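Collagen adhesin (PDB 2OKM) probably binds collagen as a cell-wall-anchored surface adhesin of Enterococcus faecalis, the chain here being its collagen-binding N2 subdomain. Local coordinates at residues Arg21-Val26 and Ser101-Tyr106. Numbering follows the deposited sequence.
Sequences RWFLNV and SFIVRY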
ATOM      1  N   ARG A  21       2.954   8.331   8.448  1.00 10.64           N
ATOM      2  CA  ARG A  21       3.585   7.735   7.276  1.00 11.50           C
ATOM      3  C   ARG A  21       3.077   6.303   7.182  1.00 11.47           C
ATOM      4  O   ARG A  21       3.191   5.535   8.138  1.00 13.28           O
ATOM      5  CB  ARG A  21       5.111   7.722   7.407  1.00 12.78           C
ATOM      6  CG  ARG A  21       5.759   9.081   7.619  1.00 14.92           C
ATOM      7  CD  ARG A  21       7.245   9.005   7.272  1.00 19.10           C
ATOM      8  NE  ARG A  21       7.903   7.877   7.930  1.00 22.06           N
ATOM      9  CZ  ARG A  21       9.064   7.356   7.538  1.00 22.20           C
ATOM     10  NH1 ARG A  21       9.700   7.859   6.489  1.00 24.60           N
ATOM     11  NH2 ARG A  21       9.589   6.328   8.194  1.00 23.10           N
ATOM     12  N   TRP A  22       2.503   5.949   6.036  1.00  9.41           N
ATOM     13  CA  TRP A  22       1.970   4.608   5.836  1.00 10.28           C
ATOM     14  C   TRP A  22       2.776   3.839   4.800  1.00  9.01           C
ATOM     15  O   TRP A  22       3.402   4.432   3.917  1.00  9.20           O
ATOM     16  CB  TRP A  22       0.498   4.673   5.399  1.00  8.83           C
ATOM     17  CG  TRP A  22      -0.456   5.087   6.491  1.00  9.88           C
ATOM     18  CD1 TRP A  22      -1.089   6.293   6.619  1.00 11.23           C
ATOM     19  CD2 TRP A  22      -0.872   4.296   7.613  1.00 11.52           C
ATOM     20  NE1 TRP A  22      -1.875   6.298   7.747  1.00 12.51           N
ATOM     21  CE2 TRP A  22      -1.762   5.083   8.376  1.00 11.78           C
ATOM     22  CE3 TRP A  22      -0.585   2.991   8.044  1.00  9.51           C
ATOM     23  CZ2 TRP A  22      -2.361   4.618   9.556  1.00 10.37           C
ATOM     24  CZ3 TRP A  22      -1.182   2.524   9.218  1.00 11.62           C
ATOM     25  CH2 TRP A  22      -2.064   3.338   9.957  1.00 11.18           C
ATOM     26  N   PHE A  23       2.767   2.516   4.927  1.00  9.18           N
ATOM     27  CA  PHE A  23       3.501   1.658   4.007  1.00  8.84           C
ATOM     28  C   PHE A  23       2.684   0.437   3.606  1.00  9.00           C
ATOM     29  O   PHE A  23       2.174  -0.287   4.466  1.00  9.31           O
ATOM     30  CB  PHE A  23       4.798   1.152   4.655  1.00  8.75           C
ATOM     31  CG  PHE A  23       5.700   2.240   5.178  1.00 10.78           C
ATOM     32  CD1 PHE A  23       5.412   2.892   6.371  1.00 12.08           C
ATOM     33  CD2 PHE A  23       6.857   2.589   4.487  1.00 10.85           C
ATOM     34  CE1 PHE A  23       6.264   3.881   6.872  1.00 12.71           C
ATOM     35  CE2 PHE A  23       7.717   3.576   4.979  1.00 11.75           C
ATOM     36  CZ  PHE A  23       7.418   4.219   6.174  1.00 11.72           C
ATOM     37  N   LEU A  24       2.561   0.215   2.301  1.00  9.16           N
ATOM     38  CA  LEU A  24       1.865  -0.957   1.789  1.00  8.29           C
ATOM     39  C   LEU A  24       2.996  -1.815   1.232  1.00  9.23           C
ATOM     40  O   LEU A  24       3.638  -1.447   0.253  1.00 10.38           O
ATOM     41  CB  LEU A  24       0.885  -0.567   0.679  1.00  9.43           C
ATOM     42  CG  LEU A  24      -0.124   0.527   1.047  1.00  9.06           C
ATOM     43  CD1 LEU A  24      -1.028   0.766  -0.147  1.00 10.44           C
ATOM     44  CD2 LEU A  24      -0.950   0.124   2.267  1.00  9.07           C
ATOM     45  N   ASN A  25       3.248  -2.950   1.876  1.00  9.45           N
ATOM     46  CA  ASN A  25       4.336  -3.841   1.478  1.00  9.49           C
ATOM     47  C   ASN A  25       3.811  -5.011   0.676  1.00  9.33           C
ATOM     48  O   ASN A  25       3.249  -5.957   1.221  1.00  9.54           O
ATOM     49  CB  ASN A  25       5.055  -4.311   2.732  1.00 10.28           C
ATOM     50  CG  ASN A  25       5.671  -3.159   3.492  1.00 13.42           C
ATOM     51  OD1 ASN A  25       6.712  -2.634   3.101  1.00 15.11           O
ATOM     52  ND2 ASN A  25       5.015  -2.740   4.567  1.00 15.04           N
ATOM     53  N   VAL A  26       4.022  -4.936  -0.632  1.00  9.30           N
ATOM     54  CA  VAL A  26       3.510  -5.936  -1.549  1.00 10.35           C
ATOM     55  C   VAL A  26       4.517  -6.900  -2.165  1.00  9.95           C
ATOM     56  O   VAL A  26       5.458  -6.486  -2.845  1.00 10.05           O
ATOM     57  CB  VAL A  26       2.754  -5.230  -2.700  1.00 11.13           C
ATOM     58  CG1 VAL A  26       2.043  -6.254  -3.576  1.00 11.00           C
ATOM     59  CG2 VAL A  26       1.775  -4.211  -2.125  1.00 11.72           C
ATOM     60  N   SER A 101       8.472  -6.818  -6.128  1.00  9.95           N
ATOM     61  CA  SER A 101       7.941  -6.284  -4.881  1.00  9.32           C
ATOM     62  C   SER A 101       7.655  -4.796  -5.015  1.00  9.15           C
ATOM     63  O   SER A 101       8.307  -4.094  -5.789  1.00  9.90           O
ATOM     64  CB  SER A 101       8.927  -6.513  -3.732  1.00 10.50           C
ATOM     65  OG  SER A 101      10.130  -5.799  -3.938  1.00 10.31           O
ATOM     66  N   PHE A 102       6.666  -4.329  -4.259  1.00  9.40           N
ATOM     67  CA  PHE A 102       6.289  -2.923  -4.268  1.00  9.10           C
ATOM     68  C   PHE A 102       6.136  -2.425  -2.840  1.00  9.77           C
ATOM     69  O   PHE A 102       5.421  -3.034  -2.048  1.00 10.17           O
ATOM     70  CB  PHE A 102       4.923  -2.713  -4.938  1.00  9.69           C
ATOM     71  CG  PHE A 102       4.835  -3.206  -6.355  1.00  9.30           C
ATOM     72  CD1 PHE A 102       4.944  -2.317  -7.421  1.00  9.48           C
ATOM     73  CD2 PHE A 102       4.621  -4.556  -6.624  1.00 10.16           C
ATOM     74  CE1 PHE A 102       4.835  -2.767  -8.741  1.00 10.36           C
ATOM     75  CE2 PHE A 102       4.512  -5.014  -7.936  1.00 10.60           C
ATOM     76  CZ  PHE A 102       4.620  -4.118  -8.995  1.00 10.44           C
ATOM     77  N   ILE A 103       6.819  -1.340  -2.498  1.00 10.14           N
ATOM     78  CA  ILE A 103       6.610  -0.744  -1.189  1.00  9.13           C
ATOM     79  C   ILE A 103       5.992   0.599  -1.547  1.00  9.32           C
ATOM     80  O   ILE A 103       6.632   1.454  -2.163  1.00  9.89           O
ATOM     81  CB  ILE A 103       7.906  -0.546  -0.392  1.00  9.01           C
ATOM     82  CG1 ILE A 103       8.447  -1.914   0.035  1.00 11.35           C
ATOM     83  CG2 ILE A 103       7.625   0.310   0.850  1.00 11.15           C
ATOM     84  CD1 ILE A 103       9.764  -1.858   0.780  1.00 14.33           C
ATOM     85  N   VAL A 104       4.722   0.755  -1.199  1.00  9.15           N
ATOM     86  CA  VAL A 104       3.997   1.979  -1.497  1.00 10.11           C
ATOM     87  C   VAL A 104       4.033   2.865  -0.273  1.00  9.19           C
ATOM     88  O   VAL A 104       3.591   2.467   0.803  1.00 10.51           O
ATOM     89  CB  VAL A 104       2.520   1.689  -1.860  1.00  9.89           C
ATOM     90  CG1 VAL A 104       1.839   2.963  -2.348  1.00 11.37           C
ATOM     91  CG2 VAL A 104       2.452   0.608  -2.930  1.00 11.75           C
ATOM     92  N   ARG A 105       4.575   4.063  -0.444  1.00  9.35           N
ATOM     93  CA  ARG A 105       4.662   5.020   0.643  1.00  9.56           C
ATOM     94  C   ARG A 105       3.709   6.177   0.386  1.00  9.47           C
ATOM     95  O   ARG A 105       3.628   6.686  -0.727  1.00 10.15           O
ATOM     96  CB  ARG A 105       6.087   5.579   0.758  1.00  9.70           C
ATOM     97  CG  ARG A 105       7.143   4.591   1.257  1.00 10.59           C
ATOM     98  CD  ARG A 105       8.511   5.265   1.311  1.00 10.40           C
ATOM     99  NE  ARG A 105       9.523   4.439   1.972  1.00 11.48           N
ATOM    100  CZ  ARG A 105      10.111   3.378   1.424  1.00 13.13           C
ATOM    101  NH1 ARG A 105       9.803   3.001   0.190  1.00 11.38           N
ATOM    102  NH2 ARG A 105      11.008   2.688   2.118  1.00 13.84           N
ATOM    103  N   TYR A 106       2.974   6.575   1.417  1.00  9.44           N
ATOM    104  CA  TYR A 106       2.081   7.718   1.315  1.00  9.23           C
ATOM    105  C   TYR A 106       1.845   8.242   2.715  1.00  9.79           C
ATOM    106  O   TYR A 106       2.072   7.536   3.699  1.00 10.15           O
ATOM    107  CB  TYR A 106       0.755   7.347   0.630  1.00  9.68           C
ATOM    108  CG  TYR A 106      -0.148   6.417   1.408  1.00 10.30           C
ATOM    109  CD1 TYR A 106      -1.089   6.915   2.313  1.00  9.31           C
ATOM    110  CD2 TYR A 106      -0.072   5.034   1.226  1.00 10.54           C
ATOM    111  CE1 TYR A 106      -1.935   6.057   3.014  1.00 11.21           C
ATOM    112  CE2 TYR A 106      -0.910   4.168   1.922  1.00 10.18           C
ATOM    113  CZ  TYR A 106      -1.840   4.685   2.813  1.00 10.01           C
ATOM    114  OH  TYR A 106      -2.668   3.833   3.504  1.00 12.80           O
TER
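Tyr106 lays its ring across the neighbouring strand and touches both Trp22 and Leu24. Its CG sits between the backbone N and the carbonyl carbon (chi1 68°), which brings the ring over Trp22 and against Leu24. Trp22 CB lies over one face of that ring, 3.7 Å from its centroid, a CH-pi contact. The indole five-membered ring is tilted 27° to the phenol ring but slid aside, so the two barely overlap. Leu24 meets the same phenol at its edge, with CG 3.8 Å from Tyr106 CE2. Leu24 CB also packs on Val104 CB at 3.8 Å. Beyond them Val26 and Phe102 pair on this buried apolar face. Both polar ends have partners: Tyr106 OH bonds Lys9 NZ, and Trp22 NE1 bonds Gln47 OE1.

The backbones form an antiparallel ladder. Trp22-Tyr106, Leu24-Val104 and Val26-Phe102 are the hydrogen-bonded pairs. Val104 N to Leu24 O is 2.9 Å and close to straight. Tyr106 N to Trp22 O is the weak one, at 3.3 Å.

On the other face, Phe23 turns its ring edge to Arg105, with CE2 3.6 Å from NE. The ring and guanidinium planes stand 77° apart. Asn25 OD1 rests against Ile103 CG1.

The two strands are central in their sheet. Strand 7-12 pairs with the outer side of 19-26, and strand 55-59 with that of 101-110. Phe88, Leu90 and Phe92 of strand 87-92, from the second sheet, pack against the Leu24-Val104 face, forming part of the core between the two sheets of the beta sandwich.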